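Local coordinates for protein COG0546: Predicted phosphatases (Streptococcus pneumoniae, PDB 2AH5) that is of unknown function but is predicted to be a phosphatase of the haloacid dehalogenase-like family, at residues A[28-33]-A[57-62]; A[24-29]-A[49-54]; A[79-84]-A[117-122]. All blocks are in the same frame, centred on the assembly; numbering follows the deposited sequence.

Interaction 1: A[28-33]-A[57-62]; sequences YTFKEL and TCLSKD
In the helical cap of this haloacid dehalogenase-like protein, F30 and L33, toward the C-terminal part of helix 19-33, meet C58 and L59 of the loop that leaves helix 51-56. No hydrogen bond crosses the contact; sulfur, ring and methyl groups hold it by van der Waals packing. The F30 ring leads with its outer end, and its CZ comes to 3.6 Å from C58 SG. The sulfur lies 4.7 Å from the centroid of the F30 ring, on a line 68° off the ring normal, an oblique sulfur-aromatic contact in which the polarisable sulfur lies off the CE1-CZ side of the ring. C58 SG is set between the backbone N and the carbonyl carbon (chi1 51°), a rotation that brings it round to the phenylalanine.

The cap is the all-helical insertion that follows the first strand of the Rossmann-like core, and here the loop between helices 51-56 and 64-79 folds against the helix that opened the insertion. L59 serves both partners from that loop. Its CD2 lies at the edge of the F30 ring, near the ring plane, with CE1 of F30 4.3 Å away. Its CD1 meets CD1 of L33 at 3.6 Å, while L33 CD1 is also 4.0 Å from L59 CD2, so one methyl of L33 faces both arms of the other leucine's fork. These two side chains cross at about a right angle. Branched, flexible leucines suit such a seam because two methyls can fit different neighbours at once. Helix 64-79 also borders the contact, where L59 touches A67 and L33 touches E66, and F30 also touches V35 and P38 in the loop after its own helix.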
ATOM      1  N   TYR A  28       6.962  19.055  -5.266  1.00 12.13           N
ATOM      2  CA  TYR A  28       7.769  19.893  -4.348  1.00 12.45           C
ATOM      3  C   TYR A  28       9.248  19.598  -4.532  1.00 11.90           C
ATOM      4  O   TYR A  28      10.090  20.517  -4.550  1.00 12.18           O
ATOM      5  CB  TYR A  28       7.368  19.688  -2.859  1.00 12.61           C
ATOM      6  CG  TYR A  28       8.232  20.519  -1.925  1.00 12.59           C
ATOM      7  CD1 TYR A  28       8.063  21.903  -1.852  1.00 15.50           C
ATOM      8  CD2 TYR A  28       9.281  19.931  -1.187  1.00 13.38           C
ATOM      9  CE1 TYR A  28       8.868  22.690  -1.010  1.00 14.55           C
ATOM     10  CE2 TYR A  28      10.094  20.707  -0.343  1.00 14.78           C
ATOM     11  CZ  TYR A  28       9.884  22.084  -0.277  1.00 15.56           C
ATOM     12  OH  TYR A  28      10.688  22.876   0.513  1.00 14.75           O
ATOM     13  N   THR A  29       9.579  18.308  -4.647  1.00 11.79           N
ATOM     14  CA  THR A  29      10.977  17.895  -4.816  1.00 12.39           C
ATOM     15  C   THR A  29      11.578  18.427  -6.106  1.00 12.20           C
ATOM     16  O   THR A  29      12.648  19.012  -6.084  1.00 12.75           O
ATOM     17  CB  THR A  29      11.143  16.364  -4.695  1.00 12.97           C
ATOM     18  OG1 THR A  29      10.592  15.951  -3.439  1.00 12.12           O
ATOM     19  CG2 THR A  29      12.655  15.961  -4.734  1.00 13.22           C
ATOM     20  N   PHE A  30      10.886  18.229  -7.223  1.00 12.46           N
ATOM     21  CA  PHE A  30      11.351  18.758  -8.506  1.00 13.20           C
ATOM     22  C   PHE A  30      11.456  20.290  -8.518  1.00 13.75           C
ATOM     23  O   PHE A  30      12.424  20.828  -9.089  1.00 13.88           O
ATOM     24  CB  PHE A  30      10.492  18.228  -9.651  1.00 13.15           C
ATOM     25  CG  PHE A  30      10.477  16.708  -9.738  1.00 13.22           C
ATOM     26  CD1 PHE A  30      11.667  15.986  -9.815  1.00 16.36           C
ATOM     27  CD2 PHE A  30       9.278  16.016  -9.755  1.00 14.93           C
ATOM     28  CE1 PHE A  30      11.659  14.567  -9.902  1.00 18.19           C
ATOM     29  CE2 PHE A  30       9.253  14.617  -9.828  1.00 14.46           C
ATOM     30  CZ  PHE A  30      10.455  13.893  -9.897  1.00 14.83           C
ATOM     31  N   LYS A  31      10.494  20.980  -7.903  1.00 13.06           N
ATOM     32  CA  LYS A  31      10.593  22.451  -7.718  1.00 13.57           C
ATOM     33  C   LYS A  31      11.902  22.821  -6.973  1.00 13.84           C
ATOM     34  O   LYS A  31      12.643  23.706  -7.389  1.00 12.80           O
ATOM     35  CB  LYS A  31       9.370  23.006  -6.977  1.00 12.95           C
ATOM     36  CG  LYS A  31       9.583  24.447  -6.421  1.00 13.54           C
ATOM     37  CD  LYS A  31       8.410  24.963  -5.642  1.00 15.32           C
ATOM     38  CE  LYS A  31       8.720  26.349  -5.099  1.00 17.65           C
ATOM     39  NZ  LYS A  31       7.504  27.053  -4.581  1.00 21.78           N
ATOM     40  N   GLU A  32      12.200  22.118  -5.880  1.00 14.04           N
ATOM     41  CA  GLU A  32      13.392  22.449  -5.092  1.00 14.76           C
ATOM     42  C   GLU A  32      14.678  22.144  -5.829  1.00 15.35           C
ATOM     43  O   GLU A  32      15.682  22.890  -5.700  1.00 14.61           O
ATOM     44  CB  GLU A  32      13.359  21.748  -3.723  1.00 14.43           C
ATOM     45  CG  GLU A  32      12.273  22.294  -2.766  1.00 15.48           C
ATOM     46  CD  GLU A  32      12.382  23.806  -2.561  1.00 17.58           C
ATOM     47  OE1 GLU A  32      13.452  24.264  -2.134  1.00 19.50           O
ATOM     48  OE2 GLU A  32      11.413  24.530  -2.863  1.00 17.93           O
ATOM     49  N   LEU A  33      14.654  21.069  -6.619  1.00 16.20           N
ATOM     50  CA  LEU A  33      15.823  20.669  -7.409  1.00 17.71           C
ATOM     51  C   LEU A  33      15.978  21.493  -8.704  1.00 18.56           C
ATOM     52  O   LEU A  33      17.014  21.426  -9.383  1.00 19.15           O
ATOM     53  CB  LEU A  33      15.779  19.172  -7.703  1.00 17.81           C
ATOM     54  CG  LEU A  33      15.876  18.251  -6.475  1.00 18.32           C
ATOM     55  CD1 LEU A  33      15.831  16.792  -6.896  1.00 19.84           C
ATOM     56  CD2 LEU A  33      17.105  18.520  -5.597  1.00 21.45           C
ATOM     57  N   THR A  57      14.586   7.180 -12.172  1.00 26.50           N
ATOM     58  CA  THR A  57      14.092   7.337 -13.543  1.00 27.47           C
ATOM     59  C   THR A  57      14.271   8.745 -14.133  1.00 28.47           C
ATOM     60  O   THR A  57      14.284   8.906 -15.360  1.00 28.96           O
ATOM     61  CB  THR A  57      12.634   6.851 -13.729  1.00 27.63           C
ATOM     62  OG1 THR A  57      11.731   7.716 -13.033  1.00 27.96           O
ATOM     63  CG2 THR A  57      12.473   5.400 -13.242  1.00 26.93           C
ATOM     64  N   CYS A  58      14.426   9.760 -13.283  1.00 29.00           N
ATOM     65  CA  CYS A  58      14.403  11.142 -13.775  1.00 29.59           C
ATOM     66  C   CYS A  58      15.469  12.082 -13.215  1.00 29.35           C
ATOM     67  O   CYS A  58      15.501  13.258 -13.572  1.00 29.77           O
ATOM     68  CB  CYS A  58      13.007  11.744 -13.558  1.00 30.14           C
ATOM     69  SG  CYS A  58      12.405  11.540 -11.880  1.00 33.09           S
ATOM     70  N   LEU A  59      16.314  11.578 -12.318  1.00 28.83           N
ATOM     71  CA  LEU A  59      17.375  12.375 -11.717  1.00 28.48           C
ATOM     72  C   LEU A  59      18.720  11.673 -11.840  1.00 28.54           C
ATOM     73  O   LEU A  59      18.785  10.456 -11.977  1.00 28.11           O
ATOM     74  CB  LEU A  59      17.086  12.641 -10.235  1.00 27.53           C
ATOM     75  CG  LEU A  59      15.871  13.466  -9.830  1.00 26.79           C
ATOM     76  CD1 LEU A  59      15.805  13.512  -8.306  1.00 26.29           C
ATOM     77  CD2 LEU A  59      15.907  14.874 -10.424  1.00 27.63           C
ATOM     78  N   SER A  60      19.803  12.444 -11.764  1.00 29.56           N
ATOM     79  CA  SER A  60      21.131  11.846 -11.706  1.00 30.02           C
ATOM     80  C   SER A  60      21.294  11.096 -10.404  1.00 30.59           C
ATOM     81  O   SER A  60      20.782  11.522  -9.363  1.00 29.69           O
ATOM     82  CB  SER A  60      22.225  12.903 -11.859  1.00 30.45           C
ATOM     83  OG  SER A  60      22.170  13.464 -13.155  1.00 31.93           O
ATOM     84  N   LYS A  61      22.013   9.978 -10.477  1.00 31.03           N
ATOM     85  CA  LYS A  61      22.235   9.088  -9.335  1.00 31.99           C
ATOM     86  C   LYS A  61      22.767   9.827  -8.089  1.00 31.99           C
ATOM     87  O   LYS A  61      22.321   9.560  -6.960  1.00 32.07           O
ATOM     88  CB  LYS A  61      23.154   7.931  -9.765  1.00 32.11           C
ATOM     89  CG  LYS A  61      23.478   6.881  -8.700  1.00 33.37           C
ATOM     90  CD  LYS A  61      24.604   5.962  -9.171  1.00 33.21           C
ATOM     91  CE  LYS A  61      25.942   6.743  -9.304  1.00 35.16           C
ATOM     92  NZ  LYS A  61      27.167   5.908  -9.597  1.00 33.65           N
ATOM     93  N   ASP A  62      23.687  10.769  -8.306  1.00 31.39           N
ATOM     94  CA  ASP A  62      24.244  11.603  -7.233  1.00 31.23           C
ATOM     95  C   ASP A  62      23.209  12.492  -6.531  1.00 30.01           C
ATOM     96  O   ASP A  62      23.487  13.025  -5.455  1.00 29.90           O
ATOM     97  CB  ASP A  62      25.355  12.496  -7.782  1.00 31.94           C
ATOM     98  CG  ASP A  62      24.930  13.229  -9.040  1.00 35.04           C
ATOM     99  OD1 ASP A  62      25.004  12.614 -10.130  1.00 38.57           O
ATOM    100  OD2 ASP A  62      24.507  14.407  -8.944  1.00 38.34           O
TER

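Interaction 2: A[24-29]-A[49-54]; sequences NAFTYT and PPLESS
Two helices of the cap, 19-33 and 51-56, face each other through F26 on the first and L51 and S54 on the second. The outer end of the phenylalanine ring does the touching: CZ of F26 is 3.5 Å from CD1 of L51, and CE2 of F26 is 3.8 Å from the same methyl. That methyl approaches the ring obliquely, and the two side chains slide past each other in opposite directions. L51 CG lies roughly opposite its backbone N (chi1 -152°), and its CD1 ends against the phenylalanine ring. S54, one turn on, adds its CB at 4.3 Å from F26 CZ; a small residue suits a place so close to the ring.

F26 also meets Y71 and F55 edge-to-face and touches F46, so its ring belongs to an aromatic cluster in the cap. Within helix 19-33, T29 OG1 donates to A25 O over 2.9 Å, tilted 26° from the carbonyl plane, while T29 N reaches the same oxygen from the opposite face. The threonine hydroxyl is thus satisfied within its own helix, and with only carbon atoms meeting between the helices, the contact depends on shape and burial rather than on directional bonds.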
ATOM      1  N   ASN A  24       2.055  15.810  -4.686  1.00 12.82           N
ATOM      2  CA  ASN A  24       2.609  17.069  -4.182  1.00 13.34           C
ATOM      3  C   ASN A  24       4.028  16.939  -3.620  1.00 12.61           C
ATOM      4  O   ASN A  24       4.886  17.845  -3.776  1.00 11.93           O
ATOM      5  CB  ASN A  24       1.677  17.690  -3.136  1.00 14.46           C
ATOM      6  CG  ASN A  24       0.412  18.297  -3.746  1.00 16.88           C
ATOM      7  OD1 ASN A  24       0.283  18.419  -4.966  1.00 20.77           O
ATOM      8  ND2 ASN A  24      -0.537  18.669  -2.878  1.00 19.34           N
ATOM      9  N   ALA A  25       4.286  15.848  -2.921  1.00 11.41           N
ATOM     10  CA  ALA A  25       5.645  15.597  -2.448  1.00 11.84           C
ATOM     11  C   ALA A  25       6.623  15.476  -3.636  1.00 11.90           C
ATOM     12  O   ALA A  25       7.726  16.041  -3.581  1.00 11.03           O
ATOM     13  CB  ALA A  25       5.685  14.359  -1.562  1.00 11.73           C
ATOM     14  N   PHE A  26       6.245  14.751  -4.699  1.00 11.59           N
ATOM     15  CA  PHE A  26       7.127  14.675  -5.879  1.00 12.24           C
ATOM     16  C   PHE A  26       7.377  16.040  -6.525  1.00 12.73           C
ATOM     17  O   PHE A  26       8.525  16.412  -6.803  1.00 12.23           O
ATOM     18  CB  PHE A  26       6.611  13.696  -6.922  1.00 13.12           C
ATOM     19  CG  PHE A  26       6.974  12.286  -6.617  1.00 12.19           C
ATOM     20  CD1 PHE A  26       5.986  11.379  -6.276  1.00 12.68           C
ATOM     21  CD2 PHE A  26       8.316  11.879  -6.627  1.00 13.68           C
ATOM     22  CE1 PHE A  26       6.307  10.064  -5.975  1.00 12.84           C
ATOM     23  CE2 PHE A  26       8.652  10.529  -6.331  1.00 13.64           C
ATOM     24  CZ  PHE A  26       7.641   9.643  -5.986  1.00 12.88           C
ATOM     25  N   THR A  27       6.308  16.789  -6.719  1.00 12.46           N
ATOM     26  CA  THR A  27       6.425  18.077  -7.446  1.00 13.20           C
ATOM     27  C   THR A  27       7.162  19.115  -6.584  1.00 12.70           C
ATOM     28  O   THR A  27       7.882  19.972  -7.118  1.00 12.60           O
ATOM     29  CB  THR A  27       5.058  18.611  -7.947  1.00 13.02           C
ATOM     30  OG1 THR A  27       4.196  18.826  -6.834  1.00 11.61           O
ATOM     31  CG2 THR A  27       4.375  17.598  -8.936  1.00 14.62           C
ATOM     32  N   TYR A  28       6.962  19.055  -5.266  1.00 12.13           N
ATOM     33  CA  TYR A  28       7.769  19.893  -4.348  1.00 12.45           C
ATOM     34  C   TYR A  28       9.248  19.598  -4.532  1.00 11.90           C
ATOM     35  O   TYR A  28      10.090  20.517  -4.550  1.00 12.18           O
ATOM     36  CB  TYR A  28       7.368  19.688  -2.859  1.00 12.61           C
ATOM     37  CG  TYR A  28       8.232  20.519  -1.925  1.00 12.59           C
ATOM     38  CD1 TYR A  28       8.063  21.903  -1.852  1.00 15.50           C
ATOM     39  CD2 TYR A  28       9.281  19.931  -1.187  1.00 13.38           C
ATOM     40  CE1 TYR A  28       8.868  22.690  -1.010  1.00 14.55           C
ATOM     41  CE2 TYR A  28      10.094  20.707  -0.343  1.00 14.78           C
ATOM     42  CZ  TYR A  28       9.884  22.084  -0.277  1.00 15.56           C
ATOM     43  OH  TYR A  28      10.688  22.876   0.513  1.00 14.75           O
ATOM     44  N   THR A  29       9.579  18.308  -4.647  1.00 11.79           N
ATOM     45  CA  THR A  29      10.977  17.895  -4.816  1.00 12.39           C
ATOM     46  C   THR A  29      11.578  18.427  -6.106  1.00 12.20           C
ATOM     47  O   THR A  29      12.648  19.012  -6.084  1.00 12.75           O
ATOM     48  CB  THR A  29      11.143  16.364  -4.695  1.00 12.97           C
ATOM     49  OG1 THR A  29      10.592  15.951  -3.439  1.00 12.12           O
ATOM     50  CG2 THR A  29      12.655  15.961  -4.734  1.00 13.22           C
ATOM     51  N   PRO A  49       6.235   1.763  -6.361  1.00 23.66           N
ATOM     52  CA  PRO A  49       7.658   1.431  -6.359  1.00 23.29           C
ATOM     53  C   PRO A  49       8.422   2.150  -5.242  1.00 23.07           C
ATOM     54  O   PRO A  49       7.922   3.169  -4.725  1.00 22.76           O
ATOM     55  CB  PRO A  49       8.137   1.905  -7.746  1.00 23.36           C
ATOM     56  CG  PRO A  49       6.921   2.058  -8.546  1.00 22.12           C
ATOM     57  CD  PRO A  49       5.849   2.459  -7.599  1.00 23.66           C
ATOM     58  N   PRO A  50       9.619   1.634  -4.863  1.00 22.90           N
ATOM     59  CA  PRO A  50      10.434   2.373  -3.902  1.00 22.78           C
ATOM     60  C   PRO A  50      10.745   3.793  -4.416  1.00 22.24           C
ATOM     61  O   PRO A  50      10.928   4.009  -5.620  1.00 20.76           O
ATOM     62  CB  PRO A  50      11.726   1.547  -3.809  1.00 23.05           C
ATOM     63  CG  PRO A  50      11.345   0.178  -4.248  1.00 24.03           C
ATOM     64  CD  PRO A  50      10.274   0.380  -5.284  1.00 23.14           C
ATOM     65  N   LEU A  51      10.780   4.741  -3.491  1.00 22.81           N
ATOM     66  CA  LEU A  51      11.074   6.139  -3.795  1.00 23.69           C
ATOM     67  C   LEU A  51      12.379   6.323  -4.595  1.00 24.34           C
ATOM     68  O   LEU A  51      12.417   7.043  -5.616  1.00 23.56           O
ATOM     69  CB  LEU A  51      11.130   6.919  -2.477  1.00 23.88           C
ATOM     70  CG  LEU A  51      10.785   8.397  -2.484  1.00 24.58           C
ATOM     71  CD1 LEU A  51       9.403   8.688  -3.120  1.00 23.11           C
ATOM     72  CD2 LEU A  51      10.856   8.932  -1.049  1.00 23.47           C
ATOM     73  N   GLU A  52      13.438   5.659  -4.126  1.00 24.48           N
ATOM     74  CA  GLU A  52      14.751   5.739  -4.766  1.00 25.72           C
ATOM     75  C   GLU A  52      14.684   5.271  -6.219  1.00 25.32           C
ATOM     76  O   GLU A  52      15.279   5.897  -7.099  1.00 25.09           O
ATOM     77  CB  GLU A  52      15.808   4.964  -3.973  1.00 26.83           C
ATOM     78  CG  GLU A  52      16.094   5.570  -2.587  1.00 30.01           C
ATOM     79  CD  GLU A  52      15.282   4.953  -1.441  1.00 33.47           C
ATOM     80  OE1 GLU A  52      14.150   4.424  -1.656  1.00 34.15           O
ATOM     81  OE2 GLU A  52      15.806   5.000  -0.297  1.00 35.17           O
ATOM     82  N   SER A  53      13.908   4.218  -6.469  1.00 24.78           N
ATOM     83  CA  SER A  53      13.732   3.704  -7.825  1.00 24.62           C
ATOM     84  C   SER A  53      13.038   4.699  -8.759  1.00 23.58           C
ATOM     85  O   SER A  53      13.461   4.889  -9.906  1.00 23.21           O
ATOM     86  CB  SER A  53      12.965   2.387  -7.797  1.00 24.87           C
ATOM     87  OG  SER A  53      13.037   1.771  -9.075  1.00 28.56           O
ATOM     88  N   SER A  54      11.968   5.325  -8.269  1.00 22.13           N
ATOM     89  CA  SER A  54      11.277   6.362  -9.026  1.00 21.69           C
ATOM     90  C   SER A  54      12.169   7.539  -9.366  1.00 21.04           C
ATOM     91  O   SER A  54      12.230   7.938 -10.527  1.00 20.99           O
ATOM     92  CB  SER A  54      10.027   6.836  -8.290  1.00 21.12           C
ATOM     93  OG  SER A  54       9.076   5.779  -8.248  1.00 21.80           O
TER

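Interaction 3: A[79-84]-A[117-122]; sequences GIYEAQ and AKNLEI
Y81 and N119 touch at the surface: ND2 of N119 lies 3.3 Å from CE2 of Y81, approaching the ring obliquely, with the ring and amide planes 27° apart. No hydrogen bond joins the segments directly; two waters bridge them. One water donates to I80 O and accepts from N119 ND2 at 3.2 Å; a second accepts from the same N119 ND2 and bonds Y81 OH at 2.7 Å. The waters lie in well-separated directions from this nitrogen, consistent with each taking one of its two hydrogens. An asparagine with CG beside its backbone N (chi1 -68°) holds the amide out toward the tyrosine. I80 CG2 sits 3.4 Å above the ring plane of Y81, over its centre, and so backs the tyrosine on one face.

The chain here passes from the cap back to the core: 79-82 form a type I turn, and strand 84-85 then pairs antiparallel with 16-17, the outgoing link. Across from it, helix 110-119 of the core ends in a Schellman motif, with E121 at positive phi.

Apolar contact comes from L120, just past that helix. Its CD2 rests 3.7 Å from A83 O and 4.1 Å from Q84 CA, and its CD1 is 4.5 Å from A83 CB. The small A83 side chain probably helps L120 to approach the linker backbone this closely, while V16 touches both A83 and L120.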
ATOM      1  N   GLY A  79       2.208  16.177   3.067  1.00 19.70           N
ATOM      2  CA  GLY A  79       1.681  15.202   2.079  1.00 18.38           C
ATOM      3  C   GLY A  79       0.789  14.152   2.710  1.00 17.80           C
ATOM      4  O   GLY A  79      -0.197  13.710   2.114  1.00 16.54           O
ATOM      5  N   ILE A  80       1.162  13.744   3.916  1.00 17.50           N
ATOM      6  CA  ILE A  80       0.480  12.679   4.641  1.00 17.78           C
ATOM      7  C   ILE A  80      -1.001  13.022   4.894  1.00 17.45           C
ATOM      8  O   ILE A  80      -1.840  12.113   4.954  1.00 17.77           O
ATOM      9  CB  ILE A  80       1.220  12.358   5.976  1.00 18.02           C
ATOM     10  CG1 ILE A  80       0.729  11.011   6.547  1.00 18.21           C
ATOM     11  CG2 ILE A  80       1.129  13.563   6.945  1.00 18.72           C
ATOM     12  CD1 ILE A  80       1.548  10.466   7.721  1.00 18.03           C
ATOM     13  N   TYR A  81      -1.296  14.319   5.056  1.00 17.33           N
ATOM     14  CA  TYR A  81      -2.666  14.841   5.295  1.00 18.05           C
ATOM     15  C   TYR A  81      -3.458  15.083   4.021  1.00 17.64           C
ATOM     16  O   TYR A  81      -4.681  15.310   4.055  1.00 17.32           O
ATOM     17  CB  TYR A  81      -2.606  16.154   6.103  1.00 18.35           C
ATOM     18  CG  TYR A  81      -1.828  16.019   7.356  1.00 19.13           C
ATOM     19  CD1 TYR A  81      -0.579  16.627   7.498  1.00 20.84           C
ATOM     20  CD2 TYR A  81      -2.308  15.224   8.409  1.00 21.24           C
ATOM     21  CE1 TYR A  81       0.151  16.470   8.663  1.00 21.85           C
ATOM     22  CE2 TYR A  81      -1.581  15.060   9.566  1.00 22.36           C
ATOM     23  CZ  TYR A  81      -0.363  15.677   9.691  1.00 21.94           C
ATOM     24  OH  TYR A  81       0.322  15.502  10.853  1.00 22.64           O
ATOM     25  N   GLU A  82      -2.758  15.084   2.897  1.00 16.89           N
ATOM     26  CA  GLU A  82      -3.392  15.233   1.597  1.00 17.43           C
ATOM     27  C   GLU A  82      -3.740  13.838   1.081  1.00 16.61           C
ATOM     28  O   GLU A  82      -3.131  13.317   0.123  1.00 16.69           O
ATOM     29  CB  GLU A  82      -2.463  15.990   0.646  1.00 17.75           C
ATOM     30  CG  GLU A  82      -2.108  17.373   1.232  1.00 20.41           C
ATOM     31  CD  GLU A  82      -1.189  18.195   0.360  1.00 25.15           C
ATOM     32  OE1 GLU A  82      -0.159  17.672  -0.115  1.00 22.02           O
ATOM     33  OE2 GLU A  82      -1.511  19.389   0.159  1.00 27.60           O
ATOM     34  N   ALA A  83      -4.744  13.264   1.744  1.00 16.36           N
ATOM     35  CA  ALA A  83      -5.130  11.871   1.574  1.00 15.17           C
ATOM     36  C   ALA A  83      -6.562  11.705   2.089  1.00 15.61           C
ATOM     37  O   ALA A  83      -7.021  12.487   2.930  1.00 15.11           O
ATOM     38  CB  ALA A  83      -4.184  10.975   2.337  1.00 15.82           C
ATOM     39  N   GLN A  84      -7.261  10.709   1.559  1.00 14.36           N
ATOM     40  CA  GLN A  84      -8.648  10.464   1.899  1.00 15.07           C
ATOM     41  C   GLN A  84      -8.953   8.993   1.608  1.00 14.20           C
ATOM     42  O   GLN A  84      -8.358   8.388   0.702  1.00 15.09           O
ATOM     43  CB  GLN A  84      -9.555  11.399   1.095  1.00 15.33           C
ATOM     44  CG  GLN A  84      -9.593  11.110  -0.405  1.00 15.55           C
ATOM     45  CD  GLN A  84     -10.257  12.228  -1.218  1.00 18.16           C
ATOM     46  OE1 GLN A  84      -9.736  13.360  -1.299  1.00 23.40           O
ATOM     47  NE2 GLN A  84     -11.389  11.916  -1.832  1.00 21.39           N
ATOM     48  N   ALA A 117      -3.379   5.783   9.334  1.00 16.51           N
ATOM     49  CA  ALA A 117      -4.589   5.066   9.741  1.00 16.41           C
ATOM     50  C   ALA A 117      -5.345   5.804  10.849  1.00 16.65           C
ATOM     51  O   ALA A 117      -6.568   5.907  10.787  1.00 16.04           O
ATOM     52  CB  ALA A 117      -4.282   3.629  10.148  1.00 16.14           C
ATOM     53  N   LYS A 118      -4.633   6.321  11.862  1.00 17.37           N
ATOM     54  CA  LYS A 118      -5.311   7.106  12.917  1.00 18.25           C
ATOM     55  C   LYS A 118      -5.945   8.399  12.372  1.00 17.55           C
ATOM     56  O   LYS A 118      -7.099   8.718  12.700  1.00 16.80           O
ATOM     57  CB  LYS A 118      -4.362   7.402  14.088  1.00 19.10           C
ATOM     58  CG  LYS A 118      -5.075   7.664  15.397  1.00 23.49           C
ATOM     59  CD  LYS A 118      -4.281   7.121  16.605  1.00 28.03           C
ATOM     60  CE  LYS A 118      -5.237   6.526  17.663  1.00 29.79           C
ATOM     61  NZ  LYS A 118      -4.582   5.675  18.733  1.00 30.19           N
ATOM     62  N   ASN A 119      -5.208   9.123  11.527  1.00 16.85           N
ATOM     63  CA  ASN A 119      -5.722  10.351  10.895  1.00 17.31           C
ATOM     64  C   ASN A 119      -7.035  10.163  10.106  1.00 17.33           C
ATOM     65  O   ASN A 119      -7.925  11.020  10.139  1.00 18.35           O
ATOM     66  CB  ASN A 119      -4.660  10.957   9.962  1.00 16.65           C
ATOM     67  CG  ASN A 119      -3.454  11.512  10.714  1.00 19.81           C
ATOM     68  OD1 ASN A 119      -3.444  11.579  11.957  1.00 19.49           O
ATOM     69  ND2 ASN A 119      -2.420  11.899   9.964  1.00 19.78           N
ATOM     70  N   LEU A 120      -7.146   9.041   9.409  1.00 16.24           N
ATOM     71  CA  LEU A 120      -8.284   8.776   8.536  1.00 15.90           C
ATOM     72  C   LEU A 120      -9.358   7.945   9.212  1.00 15.46           C
ATOM     73  O   LEU A 120     -10.355   7.562   8.574  1.00 14.95           O
ATOM     74  CB  LEU A 120      -7.813   8.134   7.232  1.00 16.79           C
ATOM     75  CG  LEU A 120      -6.982   9.103   6.372  1.00 17.29           C
ATOM     76  CD1 LEU A 120      -6.351   8.358   5.216  1.00 17.01           C
ATOM     77  CD2 LEU A 120      -7.763  10.332   5.853  1.00 21.45           C
ATOM     78  N   GLU A 121      -9.154   7.730  10.514  1.00 14.70           N
ATOM     79  CA  GLU A 121     -10.145   7.097  11.415  1.00 15.01           C
ATOM     80  C   GLU A 121     -10.379   5.608  11.152  1.00 14.41           C
ATOM     81  O   GLU A 121     -11.465   5.094  11.433  1.00 14.19           O
ATOM     82  CB  GLU A 121     -11.464   7.905  11.368  1.00 15.59           C
ATOM     83  CG  GLU A 121     -11.175   9.381  11.604  1.00 19.53           C
ATOM     84  CD  GLU A 121     -12.390  10.230  11.927  1.00 25.05           C
ATOM     85  OE1 GLU A 121     -13.534   9.811  11.656  1.00 25.75           O
ATOM     86  OE2 GLU A 121     -12.159  11.341  12.443  1.00 25.58           O
ATOM     87  N   ILE A 122      -9.350   4.918  10.651  1.00 12.78           N
ATOM     88  CA  ILE A 122      -9.468   3.484  10.322  1.00 13.16           C
ATOM     89  C   ILE A 122      -8.554   2.592  11.181  1.00 12.52           C
ATOM     90  O   ILE A 122      -8.661   1.365  11.126  1.00 13.89           O
ATOM     91  CB  ILE A 122      -9.280   3.186   8.806  1.00 12.39           C
ATOM     92  CG1 ILE A 122      -7.871   3.560   8.297  1.00 12.36           C
ATOM     93  CG2 ILE A 122     -10.425   3.864   7.978  1.00 13.05           C
ATOM     94  CD1 ILE A 122      -7.515   2.890   6.946  1.00 14.34           C
TER
HETATM   95  O   HOH W   1      -3.467  11.231   7.003  1.00 21.84           O
HETATM   96  O   HOH W   2       0.373  12.792  11.071  1.00 31.34           O

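In the fold
Interactions 1 and 2 lie within the helical cap, their centres 8 Å apart, and both start from helix 19-33. Their segments overlap at Y28 and T29, though F26 carries one contact and F30 and L33 the other. Interaction 3, centred about 19 Å from the centre of interaction 2 and 26 Å from that of interaction 1, instead joins the cap's return link to the core. Interactions 2 and 3 touch through N24 ND2 and E82 OE1, 3.0 Å apart, a probable hydrogen bond tying the cap's first helix to that link. The side chain of A83 lies near, without touching, a DxDx(T/V) sequence at the end of strand 6-9, probably the catalytic aspartate motif of this family.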